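Local coordinates for aminoglycoside N(3)-acetyltransferase, AAC(3)-IVa (Escherichia coli, PDB 6MN3), which probably transfers an acetyl group from acetyl-CoA to the 3-amino group of 2-deoxystreptamine aminoglycosides, giving resistance to antibiotics such as gentamicin and apramycin, at residues L123-P128 against V183-N188; L155-L160 against D225-A230; V164-P169 against N188-E193; I240-P245 against D253-S258. All blocks are in the same frame, centred on the assembly; numbering follows the deposited sequence.

Overall arrangement
From the N terminus, the loop 123-128 comes first and closes onto strand 181-187 in contact 1. Before that strand is reached, helix 154-161 starts contact 2, which closes on helix 223-236, and the two loops therefore cross. Contact 3 begins at 164-169, crosses contact 1, shares Asn188 with it, and is nested inside the loop closed by contact 2. A bond of 2.7 Å from Asn188 ND2 to Glu159 OE1 ties helix 154-161 to both contacts 1 and 3. Contact 4 follows in series, folding 240-245 against the C-terminal helix 250-257; it meets contact 3 at the zinc, which Cys191 and His243 both bind.

Contact 1: L123-P128 against V183-N188; sequences LPPHSP and VDYLEN
Leu123 and Tyr185 meet through one methyl branch of the leucine: CD2 lies 3.6 Å from Tyr185 CB and equally near CD2 of the ring, approaching obliquely. The same methyl reaches Val183 CG1 at 3.7 Å and so bridges two side chains that project from one side of the strand. With Tyr185 CG between its own backbone N and carbonyl carbon (chi1 52°), the ring lies within reach of both Leu123 and Pro125. The phenol hydroxyl is hydrogen-bonded to Glu187 OE1 at 3.1 Å, met nearly along the carboxylate C-O bond, which ties down the far end of the ring. Strand 181-187 is one half of a two-stranded antiparallel hairpin with 168-174, its backbone paired at Tyr185 with Arg170, and the loop 123-128 packs against it through side chains. Pro124, which follows a cis peptide bond, rests on the next part of the strand: CG is 3.4 Å from Leu186 O, and the ring crosses Asn188 at about a right angle. Pro125 CD lies 3.6 Å from Tyr185 CE1. That same CD is 3.7 Å from Glu187 CG, and the Glu187 side chain, extended beyond CG, crosses the proline with OE1 still against the ring.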
loop_
_atom_site.group_PDB
_atom_site.type_symbol
_atom_site.label_atom_id
_atom_site.label_comp_id
_atom_site.label_asym_id
_atom_site.label_seq_id
_atom_site.Cartn_x
_atom_site.Cartn_y
_atom_site.Cartn_z
ATOM N N LEU A 123 11.673 -8.093 8.262
ATOM C CA LEU A 123 12.811 -7.312 7.785
ATOM C C LEU A 123 13.289 -7.884 6.457
ATOM O O LEU A 123 13.757 -9.036 6.423
ATOM C CB LEU A 123 13.953 -7.315 8.808
ATOM C CG LEU A 123 13.595 -7.039 10.270
ATOM C CD1 LEU A 123 13.463 -8.341 11.050
ATOM C CD2 LEU A 123 14.607 -6.113 10.930
ATOM N N PRO A 124 13.204 -7.145 5.337
ATOM C CA PRO A 124 12.665 -5.792 5.139
ATOM C C PRO A 124 11.161 -5.692 5.424
ATOM O O PRO A 124 10.504 -6.727 5.528
ATOM C CB PRO A 124 12.962 -5.515 3.657
ATOM C CG PRO A 124 14.091 -6.418 3.322
ATOM C CD PRO A 124 13.817 -7.662 4.102
ATOM N N PRO A 125 10.636 -4.469 5.556
ATOM C CA PRO A 125 9.226 -4.317 5.957
ATOM C C PRO A 125 8.230 -5.025 5.053
ATOM O O PRO A 125 7.148 -5.398 5.525
ATOM C CB PRO A 125 9.024 -2.796 5.926
ATOM C CG PRO A 125 10.377 -2.238 6.191
ATOM C CD PRO A 125 11.340 -3.173 5.520
ATOM N N HIS A 126 8.547 -5.225 3.775
ATOM C CA HIS A 126 7.582 -5.818 2.856
ATOM C C HIS A 126 8.067 -7.167 2.340
ATOM O O HIS A 126 8.051 -7.426 1.132
ATOM C CB HIS A 126 7.302 -4.856 1.703
ATOM C CG HIS A 126 6.984 -3.465 2.156
ATOM N ND1 HIS A 126 7.549 -2.346 1.583
ATOM C CD2 HIS A 126 6.171 -3.015 3.140
ATOM C CE1 HIS A 126 7.091 -1.265 2.189
ATOM N NE2 HIS A 126 6.253 -1.643 3.138
ATOM N N SER A 127 8.482 -8.033 3.258
ATOM C CA SER A 127 9.005 -9.351 2.932
ATOM C C SER A 127 7.863 -10.302 2.591
ATOM O O SER A 127 6.687 -9.957 2.731
ATOM C CB SER A 127 9.826 -9.869 4.110
ATOM O OG SER A 127 8.984 -10.418 5.108
ATOM N N PRO A 128 8.176 -11.516 2.123
ATOM C CA PRO A 128 7.116 -12.518 1.913
ATOM C C PRO A 128 6.361 -12.907 3.177
ATOM O O PRO A 128 5.372 -13.645 3.079
ATOM C CB PRO A 128 7.876 -13.716 1.331
ATOM C CG PRO A 128 9.043 -13.108 0.647
ATOM C CD PRO A 128 9.441 -11.922 1.481
ATOM N N VAL A 183 16.977 -2.007 15.969
ATOM C CA VAL A 183 17.028 -3.173 15.097
ATOM C C VAL A 183 17.251 -2.669 13.679
ATOM O O VAL A 183 16.324 -2.152 13.048
ATOM C CB VAL A 183 15.745 -4.006 15.184
ATOM C CG1 VAL A 183 15.894 -5.276 14.344
ATOM C CG2 VAL A 183 15.417 -4.343 16.621
ATOM N N ASP A 184 18.469 -2.829 13.176
ATOM C CA ASP A 184 18.832 -2.422 11.827
ATOM C C ASP A 184 18.705 -3.590 10.853
ATOM O O ASP A 184 18.882 -4.758 11.217
ATOM C CB ASP A 184 20.261 -1.869 11.798
ATOM C CG ASP A 184 20.504 -0.834 12.877
ATOM O OD1 ASP A 184 20.206 -1.116 14.056
ATOM O OD2 ASP A 184 20.967 0.274 12.543
ATOM N N TYR A 185 18.403 -3.258 9.601
ATOM C CA TYR A 185 18.215 -4.243 8.545
ATOM C C TYR A 185 18.702 -3.638 7.234
ATOM O O TYR A 185 19.167 -2.497 7.190
ATOM C CB TYR A 185 16.748 -4.681 8.453
ATOM C CG TYR A 185 15.774 -3.527 8.336
ATOM C CD1 TYR A 185 15.311 -3.108 7.097
ATOM C CD2 TYR A 185 15.322 -2.854 9.467
ATOM C CE1 TYR A 185 14.425 -2.052 6.986
ATOM C CE2 TYR A 185 14.438 -1.796 9.363
ATOM C CZ TYR A 185 13.993 -1.400 8.120
ATOM O OH TYR A 185 13.112 -0.350 8.005
ATOM N N LEU A 186 18.595 -4.412 6.156
ATOM C CA LEU A 186 18.957 -3.954 4.819
ATOM C C LEU A 186 17.688 -3.921 3.978
ATOM O O LEU A 186 17.155 -4.974 3.610
ATOM C CB LEU A 186 20.019 -4.860 4.198
ATOM C CG LEU A 186 21.383 -4.844 4.893
ATOM C CD1 LEU A 186 22.341 -5.815 4.222
ATOM C CD2 LEU A 186 21.965 -3.437 4.915
ATOM N N GLU A 187 17.210 -2.718 3.677
ATOM C CA GLU A 187 15.951 -2.522 2.975
ATOM C C GLU A 187 16.197 -2.083 1.539
ATOM O O GLU A 187 17.226 -1.480 1.221
ATOM C CB GLU A 187 15.086 -1.479 3.689
ATOM C CG GLU A 187 13.632 -1.453 3.244
ATOM C CD GLU A 187 12.898 -0.218 3.724
ATOM O OE1 GLU A 187 13.046 0.139 4.912
ATOM O OE2 GLU A 187 12.178 0.399 2.912
ATOM N N ASN A 188 15.235 -2.394 0.673
ATOM C CA ASN A 188 15.271 -1.970 -0.724
ATOM C C ASN A 188 14.417 -0.715 -0.897
ATOM O O ASN A 188 13.311 -0.737 -1.439
ATOM C CB ASN A 188 14.797 -3.104 -1.628
ATOM C CG ASN A 188 13.522 -3.750 -1.124
ATOM O OD1 ASN A 188 13.486 -4.305 -0.025
ATOM N ND2 ASN A 188 12.463 -3.676 -1.923
#

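Contact 2: L155-L160 against D225-A230; sequences LHLAEL and DIVATA
Ala158 and Ala230 face each other methyl to methyl, CB to CB at 3.6 Å, and with so little side chain between them the two helices come close. The axes of 155-160 and 225-230 approach to 8.8 Å at an angle of 44° between their N-to-C directions, and the nearest CA atoms, those of Ala158 and Val227, are 5.2 Å apart. Larger side chains flank the alanine pair, and their torsions decide which methyl does the touching. Leu155 has CG beside its backbone N and anti to the carbonyl carbon. Its chi2 of 177° extends CD1, while the other branch, CD2, faces the partner helix. That methyl touches Ile226 CG2 at 3.7 Å and Ala230 CB at 3.8 Å. Ile226 meets it with the branch anti to the backbone N, the two side chains crossing at about a right angle. Leu157 takes a different rotamer, with CG anti to its backbone N (chi1 161°), and its CD2 reaches Val227 CG2 more loosely, at 4.1 Å. Beyond these pairs, Leu157 also packs on Val132 and Ala133 of helix 131-137, and Leu155 on Ala198 of helix 197-204, so both those helices also pack against this pair. Glu159 points away from the partner helix, and its carboxylate is hydrogen-bonded to Tyr166, Asn188 and His190. Every cross-helix contact thus joins hydrocarbon to hydrocarbon in buried surroundings, consistent with cohesion from apolar packing and desolvation rather than from directional bonds.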
loop_
_atom_site.group_PDB
_atom_site.type_symbol
_atom_site.label_atom_id
_atom_site.label_comp_id
_atom_site.label_asym_id
_atom_site.label_seq_id
_atom_site.Cartn_x
_atom_site.Cartn_y
_atom_site.Cartn_z
ATOM N N LEU A 155 4.814 -3.440 -4.995
ATOM C CA LEU A 155 6.004 -3.442 -5.839
ATOM C C LEU A 155 7.270 -3.688 -5.026
ATOM O O LEU A 155 8.204 -4.332 -5.516
ATOM C CB LEU A 155 6.106 -2.123 -6.604
ATOM C CG LEU A 155 5.149 -2.002 -7.792
ATOM C CD1 LEU A 155 5.270 -0.640 -8.455
ATOM C CD2 LEU A 155 5.404 -3.118 -8.795
ATOM N N HIS A 156 7.320 -3.191 -3.787
ATOM C CA HIS A 156 8.461 -3.482 -2.923
ATOM C C HIS A 156 8.554 -4.973 -2.624
ATOM O O HIS A 156 9.654 -5.526 -2.515
ATOM C CB HIS A 156 8.356 -2.684 -1.625
ATOM C CG HIS A 156 8.826 -1.269 -1.744
ATOM N ND1 HIS A 156 10.134 -0.940 -2.025
ATOM C CD2 HIS A 156 8.163 -0.095 -1.616
ATOM C CE1 HIS A 156 10.256 0.374 -2.067
ATOM N NE2 HIS A 156 9.074 0.911 -1.821
ATOM N N LEU A 157 7.405 -5.637 -2.480
ATOM C CA LEU A 157 7.404 -7.085 -2.314
ATOM C C LEU A 157 7.977 -7.773 -3.546
ATOM O O LEU A 157 8.685 -8.781 -3.434
ATOM C CB LEU A 157 5.983 -7.574 -2.030
ATOM C CG LEU A 157 5.661 -9.055 -2.249
ATOM C CD1 LEU A 157 6.428 -9.936 -1.270
ATOM C CD2 LEU A 157 4.164 -9.297 -2.132
ATOM N N ALA A 158 7.690 -7.232 -4.733
ATOM C CA ALA A 158 8.198 -7.826 -5.964
ATOM C C ALA A 158 9.716 -7.730 -6.038
ATOM O O ALA A 158 10.378 -8.659 -6.511
ATOM C CB ALA A 158 7.554 -7.154 -7.174
ATOM N N GLU A 159 10.284 -6.611 -5.577
ATOM C CA GLU A 159 11.737 -6.488 -5.531
ATOM C C GLU A 159 12.349 -7.571 -4.654
ATOM O O GLU A 159 13.371 -8.169 -5.010
ATOM C CB GLU A 159 12.137 -5.109 -5.010
ATOM C CG GLU A 159 11.714 -3.944 -5.879
ATOM C CD GLU A 159 12.018 -2.610 -5.227
ATOM O OE1 GLU A 159 11.580 -2.397 -4.077
ATOM O OE2 GLU A 159 12.705 -1.780 -5.859
ATOM N N LEU A 160 11.733 -7.836 -3.501
ATOM C CA LEU A 160 12.288 -8.820 -2.579
ATOM C C LEU A 160 12.148 -10.234 -3.126
ATOM O O LEU A 160 13.046 -11.064 -2.948
ATOM C CB LEU A 160 11.611 -8.692 -1.216
ATOM C CG LEU A 160 12.081 -7.474 -0.421
ATOM C CD1 LEU A 160 11.252 -7.292 0.836
ATOM C CD2 LEU A 160 13.558 -7.606 -0.083
ATOM N N ASP A 225 -1.187 -9.788 -10.325
ATOM C CA ASP A 225 -0.731 -9.181 -11.571
ATOM C C ASP A 225 0.388 -8.176 -11.324
ATOM O O ASP A 225 1.301 -8.055 -12.147
ATOM C CB ASP A 225 -1.903 -8.514 -12.290
ATOM C CG ASP A 225 -2.848 -9.519 -12.918
ATOM O OD1 ASP A 225 -2.400 -10.642 -13.235
ATOM O OD2 ASP A 225 -4.040 -9.186 -13.098
ATOM N N ILE A 226 0.334 -7.454 -10.203
ATOM C CA ILE A 226 1.398 -6.509 -9.869
ATOM C C ILE A 226 2.718 -7.247 -9.682
ATOM O O ILE A 226 3.764 -6.828 -10.193
ATOM C CB ILE A 226 1.026 -5.705 -8.611
ATOM C CG1 ILE A 226 -0.199 -4.836 -8.870
ATOM C CG2 ILE A 226 2.199 -4.852 -8.154
ATOM C CD1 ILE A 226 -0.750 -4.192 -7.627
ATOM N N VAL A 227 2.687 -8.358 -8.947
ATOM C CA VAL A 227 3.912 -9.093 -8.653
ATOM C C VAL A 227 4.434 -9.786 -9.907
ATOM O O VAL A 227 5.624 -9.706 -10.227
ATOM C CB VAL A 227 3.670 -10.093 -7.508
ATOM C CG1 VAL A 227 4.804 -11.104 -7.428
ATOM C CG2 VAL A 227 3.522 -9.349 -6.191
ATOM N N ALA A 228 3.549 -10.468 -10.639
ATOM C CA ALA A 228 3.980 -11.212 -11.819
ATOM C C ALA A 228 4.559 -10.286 -12.880
ATOM O O ALA A 228 5.590 -10.595 -13.488
ATOM C CB ALA A 228 2.813 -12.016 -12.391
ATOM N N THR A 229 3.909 -9.147 -13.118
ATOM C CA THR A 229 4.410 -8.199 -14.106
ATOM C C THR A 229 5.768 -7.648 -13.695
ATOM O O THR A 229 6.696 -7.580 -14.509
ATOM C CB THR A 229 3.403 -7.066 -14.300
ATOM O OG1 THR A 229 2.139 -7.612 -14.695
ATOM C CG2 THR A 229 3.885 -6.087 -15.362
ATOM N N ALA A 230 5.905 -7.257 -12.425
ATOM C CA ALA A 230 7.153 -6.659 -11.964
ATOM C C ALA A 230 8.286 -7.674 -11.950
ATOM O O ALA A 230 9.432 -7.333 -12.263
ATOM C CB ALA A 230 6.963 -6.048 -10.577
#

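Contact 3: V164-P169 against N188-E193; sequences VPYGVP and NDHCCE. With ZN (zinc ion), chain D.
Tyr166 and His190 bring the polar ends of their rings to within 4.0 Å, OH to NE2, yet both groups bond to a third residue: each is hydrogen-bonded to OE2 of Glu159 on helix 154-161. With His190 CG between its backbone N and carbonyl carbon (chi1 40°), the imidazole is turned to Tyr166; the centroids are 5.7 Å apart and the approach is oblique. Glu159 OE2 thus takes a partner from each ring. Asn188 CB also comes obliquely to the tyrosine ring, 3.7 Å from Tyr166 CE1. Val164 sits over one face of the tyrosine, its CG1 offset toward the rim and also 3.9 Å from Asn188 CB. Tyrosine, valine and the asparagine methylene thereby pack together, while Asn188 ND2 is hydrogen-bonded to Glu159 OE1. Further along, Val168 completes the packing more distantly, with CG2 4.1 Å from the backbone oxygen of Asp189. The other nitrogen of the imidazole is engaged by its own loop: Cys192 N donates to His190 ND1 at 3.1 Å, from a position tilted 34° out of the ring plane. Bonds at both nitrogens probably restrict the rotation of the imidazole. The turn that supplies this donor places Cys191 at the metal. Its SG binds zinc at 2.3 Å and also accepts a hydrogen bond from Glu193 N, with an N-H...S angle of 161°. Such amide-to-thiolate bonds are common round cysteine-ligated zinc, and here His243, Cys249 and Cys252 complete a site of three cysteines and one histidine.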
loop_
_atom_site.group_PDB
_atom_site.type_symbol
_atom_site.label_atom_id
_atom_site.label_comp_id
_atom_site.label_asym_id
_atom_site.label_seq_id
_atom_site.Cartn_x
_atom_site.Cartn_y
_atom_site.Cartn_z
ATOM N N VAL A 164 16.371 -8.660 -5.205
ATOM C CA VAL A 164 16.932 -7.472 -5.852
ATOM C C VAL A 164 18.298 -7.170 -5.249
ATOM O O VAL A 164 18.511 -7.413 -4.042
ATOM C CB VAL A 164 15.965 -6.282 -5.703
ATOM C CG1 VAL A 164 16.161 -5.544 -4.379
ATOM C CG2 VAL A 164 16.063 -5.346 -6.901
ATOM N N PRO A 165 19.275 -6.696 -6.030
ATOM C CA PRO A 165 20.642 -6.585 -5.492
ATOM C C PRO A 165 20.836 -5.448 -4.504
ATOM O O PRO A 165 21.668 -5.577 -3.599
ATOM C CB PRO A 165 21.503 -6.383 -6.749
ATOM C CG PRO A 165 20.645 -6.823 -7.893
ATOM C CD PRO A 165 19.245 -6.489 -7.488
ATOM N N TYR A 166 20.115 -4.339 -4.645
ATOM C CA TYR A 166 20.375 -3.186 -3.797
ATOM C C TYR A 166 19.727 -3.349 -2.426
ATOM O O TYR A 166 18.688 -4.000 -2.274
ATOM C CB TYR A 166 19.882 -1.896 -4.457
ATOM C CG TYR A 166 18.521 -1.979 -5.107
ATOM C CD1 TYR A 166 17.360 -1.912 -4.348
ATOM C CD2 TYR A 166 18.396 -2.098 -6.484
ATOM C CE1 TYR A 166 16.114 -1.977 -4.941
ATOM C CE2 TYR A 166 17.155 -2.158 -7.086
ATOM C CZ TYR A 166 16.016 -2.098 -6.310
ATOM O OH TYR A 166 14.777 -2.165 -6.905
ATOM N N GLY A 167 20.361 -2.748 -1.421
ATOM C CA GLY A 167 19.876 -2.803 -0.058
ATOM C C GLY A 167 20.593 -1.826 0.850
ATOM O O GLY A 167 21.753 -2.044 1.215
ATOM N N VAL A 168 19.918 -0.742 1.218
ATOM C CA VAL A 168 20.506 0.291 2.070
ATOM C C VAL A 168 20.143 0.002 3.522
ATOM O O VAL A 168 19.077 -0.571 3.793
ATOM C CB VAL A 168 20.044 1.695 1.645
ATOM C CG1 VAL A 168 20.557 2.017 0.250
ATOM C CG2 VAL A 168 18.528 1.798 1.696
ATOM N N PRO A 169 20.993 0.366 4.484
ATOM C CA PRO A 169 20.707 0.050 5.893
ATOM C C PRO A 169 19.724 1.043 6.500
ATOM O O PRO A 169 19.961 2.253 6.498
ATOM C CB PRO A 169 22.085 0.140 6.560
ATOM C CG PRO A 169 22.842 1.108 5.716
ATOM C CD PRO A 169 22.341 0.933 4.305
ATOM N N ASN A 188 15.235 -2.394 0.673
ATOM C CA ASN A 188 15.271 -1.970 -0.724
ATOM C C ASN A 188 14.417 -0.715 -0.897
ATOM O O ASN A 188 13.311 -0.737 -1.439
ATOM C CB ASN A 188 14.797 -3.104 -1.628
ATOM C CG ASN A 188 13.522 -3.750 -1.124
ATOM O OD1 ASN A 188 13.486 -4.305 -0.025
ATOM N ND2 ASN A 188 12.463 -3.676 -1.923
ATOM N N ASP A 189 14.957 0.401 -0.415
ATOM C CA ASP A 189 14.272 1.682 -0.454
ATOM C C ASP A 189 14.971 2.634 -1.417
ATOM O O ASP A 189 16.196 2.609 -1.562
ATOM C CB ASP A 189 14.202 2.316 0.940
ATOM C CG ASP A 189 12.969 3.180 1.129
ATOM O OD1 ASP A 189 12.416 3.194 2.248
ATOM O OD2 ASP A 189 12.551 3.842 0.156
ATOM N N HIS A 190 14.174 3.471 -2.071
ATOM C CA HIS A 190 14.676 4.487 -2.988
ATOM C C HIS A 190 13.606 5.565 -3.121
ATOM O O HIS A 190 12.645 5.606 -2.346
ATOM C CB HIS A 190 15.054 3.872 -4.340
ATOM C CG HIS A 190 14.097 2.823 -4.816
ATOM N ND1 HIS A 190 13.043 3.103 -5.656
ATOM C CD2 HIS A 190 14.039 1.492 -4.569
ATOM C CE1 HIS A 190 12.374 1.991 -5.907
ATOM N NE2 HIS A 190 12.959 0.999 -5.259
ATOM N N CYS A 191 13.772 6.443 -4.114
ATOM C CA CYS A 191 12.802 7.511 -4.327
ATOM C C CYS A 191 11.447 6.986 -4.781
ATOM O O CYS A 191 10.461 7.728 -4.720
ATOM C CB CYS A 191 13.339 8.511 -5.351
ATOM S SG CYS A 191 13.380 7.879 -7.041
ATOM N N CYS A 192 11.382 5.737 -5.246
ATOM C CA CYS A 192 10.159 5.066 -5.681
ATOM C C CYS A 192 9.485 5.755 -6.862
ATOM O O CYS A 192 8.388 5.350 -7.263
ATOM C CB CYS A 192 9.156 4.922 -4.529
ATOM S SG CYS A 192 9.763 3.968 -3.120
ATOM N N GLU A 193 10.113 6.785 -7.435
ATOM C CA GLU A 193 9.510 7.481 -8.567
ATOM C C GLU A 193 9.398 6.569 -9.782
ATOM O O GLU A 193 8.411 6.633 -10.523
ATOM C CB GLU A 193 10.325 8.728 -8.908
ATOM C CG GLU A 193 10.057 9.914 -8.000
ATOM C CD GLU A 193 11.102 11.001 -8.140
ATOM O OE1 GLU A 193 12.193 10.863 -7.548
ATOM O OE2 GLU A 193 10.835 11.995 -8.848
HETATM ZN ZN ZN D . 15.533 7.888 -7.959
#

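Contact 4: I240-P245 against D253-S258; sequences IFLHPP and DAARQS. With ZN (zinc ion), chain D.
Asp253 and Pro245 begin the contact, with OD1 of the aspartate 3.9 Å from the proline CA. The carboxylate leans in from the helix, and OD1 is buried there without a polar partner in the model. Ala255, two residues on, offers a bare methyl: its CB lies 4.1 Å from Leu242 CD2, an apolar touch on the side of helix 250-257 that also meets Tyr166. Arg256 does the most. CG leaves anti to its backbone N (chi1 -179°), then the chain bends at chi2 and chi3, and the guanidinium reaches the loop. NH2 donates to His243 O at 3.0 Å, a weak bond by its N-H...O angle of 123°, with the acceptor near the plane of the group and at its edge. Leu242 CB lies over one guanidinium face, while Pro245 CD comes obliquely to 3.3 Å from NH2, the proline ring crossing the arginine at about a right angle. NE has no partner in the model, so NH2 carries the polar link between the segments. Arg256 thus touches the carbonyl of a metal ligand from the second shell, through a weak bond: His243 ND1 binds zinc at 2.2 Å, alongside Cys191 and the Cys249-Cys252 CxxC pair, in a zinc site of three cysteines and one histidine that joins the loop to the C-terminal helix.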
loop_
_atom_site.group_PDB
_atom_site.type_symbol
_atom_site.label_atom_id
_atom_site.label_comp_id
_atom_site.label_asym_id
_atom_site.label_seq_id
_atom_site.Cartn_x
_atom_site.Cartn_y
_atom_site.Cartn_z
ATOM N N ILE A 240 15.757 -1.980 -12.671
ATOM C CA ILE A 240 14.797 -1.266 -13.509
ATOM C C ILE A 240 14.164 -0.107 -12.747
ATOM O O ILE A 240 13.849 0.937 -13.335
ATOM C CB ILE A 240 13.734 -2.245 -14.047
ATOM C CG1 ILE A 240 12.706 -1.517 -14.917
ATOM C CG2 ILE A 240 13.039 -2.976 -12.905
ATOM C CD1 ILE A 240 13.209 -1.177 -16.300
ATOM N N PHE A 241 13.980 -0.255 -11.437
ATOM C CA PHE A 241 13.357 0.767 -10.610
ATOM C C PHE A 241 14.338 1.824 -10.120
ATOM O O PHE A 241 13.932 2.729 -9.384
ATOM C CB PHE A 241 12.670 0.115 -9.404
ATOM C CG PHE A 241 11.473 -0.720 -9.762
ATOM C CD1 PHE A 241 10.605 -0.320 -10.766
ATOM C CD2 PHE A 241 11.211 -1.904 -9.090
ATOM C CE1 PHE A 241 9.501 -1.086 -11.092
ATOM C CE2 PHE A 241 10.110 -2.673 -9.413
ATOM C CZ PHE A 241 9.254 -2.264 -10.416
ATOM N N LEU A 242 15.609 1.735 -10.502
ATOM C CA LEU A 242 16.632 2.666 -10.043
ATOM C C LEU A 242 16.836 3.767 -11.073
ATOM O O LEU A 242 17.018 3.487 -12.265
ATOM C CB LEU A 242 17.956 1.945 -9.788
ATOM C CG LEU A 242 18.031 0.992 -8.594
ATOM C CD1 LEU A 242 19.485 0.712 -8.249
ATOM C CD2 LEU A 242 17.285 1.558 -7.394
ATOM N N HIS A 243 16.801 5.013 -10.613
ATOM C CA HIS A 243 17.138 6.127 -11.483
ATOM C C HIS A 243 18.570 5.967 -11.983
ATOM O O HIS A 243 19.454 5.574 -11.213
ATOM C CB HIS A 243 16.995 7.457 -10.741
ATOM C CG HIS A 243 15.668 8.118 -10.931
ATOM N ND1 HIS A 243 14.693 8.122 -9.957
ATOM C CD2 HIS A 243 15.157 8.806 -11.978
ATOM C CE1 HIS A 243 13.637 8.781 -10.398
ATOM N NE2 HIS A 243 13.892 9.206 -11.622
ATOM N N PRO A 244 18.839 6.250 -13.255
ATOM C CA PRO A 244 20.215 6.203 -13.729
ATOM C C PRO A 244 21.038 7.282 -13.056
ATOM O O PRO A 244 20.494 8.301 -12.587
ATOM C CB PRO A 244 20.082 6.448 -15.238
ATOM C CG PRO A 244 18.784 7.150 -15.398
ATOM C CD PRO A 244 17.891 6.599 -14.327
ATOM N N PRO A 245 22.357 7.097 -12.971
ATOM C CA PRO A 245 23.208 8.145 -12.384
ATOM C C PRO A 245 23.131 9.470 -13.123
ATOM O O PRO A 245 23.490 10.506 -12.547
ATOM C CB PRO A 245 24.618 7.539 -12.460
ATOM C CG PRO A 245 24.393 6.059 -12.555
ATOM C CD PRO A 245 23.126 5.896 -13.335
ATOM N N ASP A 253 20.851 6.636 -6.144
ATOM C CA ASP A 253 22.281 6.361 -6.180
ATOM C C ASP A 253 22.778 5.737 -4.882
ATOM O O ASP A 253 23.803 5.047 -4.891
ATOM C CB ASP A 253 23.058 7.644 -6.481
ATOM C CG ASP A 253 22.894 8.100 -7.918
ATOM O OD1 ASP A 253 22.305 7.340 -8.718
ATOM O OD2 ASP A 253 23.352 9.215 -8.247
ATOM N N ALA A 254 22.076 5.962 -3.769
ATOM C CA ALA A 254 22.435 5.297 -2.521
ATOM C C ALA A 254 22.186 3.796 -2.608
ATOM O O ALA A 254 22.982 2.998 -2.098
ATOM C CB ALA A 254 21.655 5.906 -1.357
ATOM N N ALA A 255 21.086 3.393 -3.250
ATOM C CA ALA A 255 20.818 1.971 -3.430
ATOM C C ALA A 255 21.816 1.342 -4.393
ATOM O O ALA A 255 22.217 0.185 -4.214
ATOM C CB ALA A 255 19.386 1.764 -3.926
ATOM N N ARG A 256 22.234 2.091 -5.416
ATOM C CA ARG A 256 23.224 1.577 -6.359
ATOM C C ARG A 256 24.552 1.294 -5.666
ATOM O O ARG A 256 25.249 0.334 -6.016
ATOM C CB ARG A 256 23.416 2.572 -7.504
ATOM C CG ARG A 256 24.419 2.134 -8.561
ATOM C CD ARG A 256 23.720 1.623 -9.809
ATOM N NE ARG A 256 22.867 2.644 -10.411
ATOM C CZ ARG A 256 22.131 2.454 -11.501
ATOM N NH1 ARG A 256 22.142 1.279 -12.114
ATOM N NH2 ARG A 256 21.382 3.438 -11.977
ATOM N N GLN A 257 24.912 2.114 -4.675
ATOM C CA GLN A 257 26.194 1.953 -3.994
ATOM C C GLN A 257 26.286 0.601 -3.296
ATOM O O GLN A 257 27.290 -0.109 -3.421
ATOM C CB GLN A 257 26.401 3.086 -2.989
ATOM C CG GLN A 257 26.669 4.443 -3.615
ATOM C CD GLN A 257 26.733 5.553 -2.584
ATOM O OE1 GLN A 257 26.249 5.402 -1.461
ATOM N NE2 GLN A 257 27.328 6.678 -2.961
ATOM N N SER A 258 25.241 0.226 -2.558
ATOM C CA SER A 258 25.246 -1.027 -1.813
ATOM C C SER A 258 24.989 -2.218 -2.727
ATOM O O SER A 258 24.171 -3.086 -2.405
ATOM C CB SER A 258 24.208 -0.986 -0.690
ATOM O OG SER A 258 24.545 -0.015 0.283
HETATM ZN ZN ZN D . 15.533 7.888 -7.959
#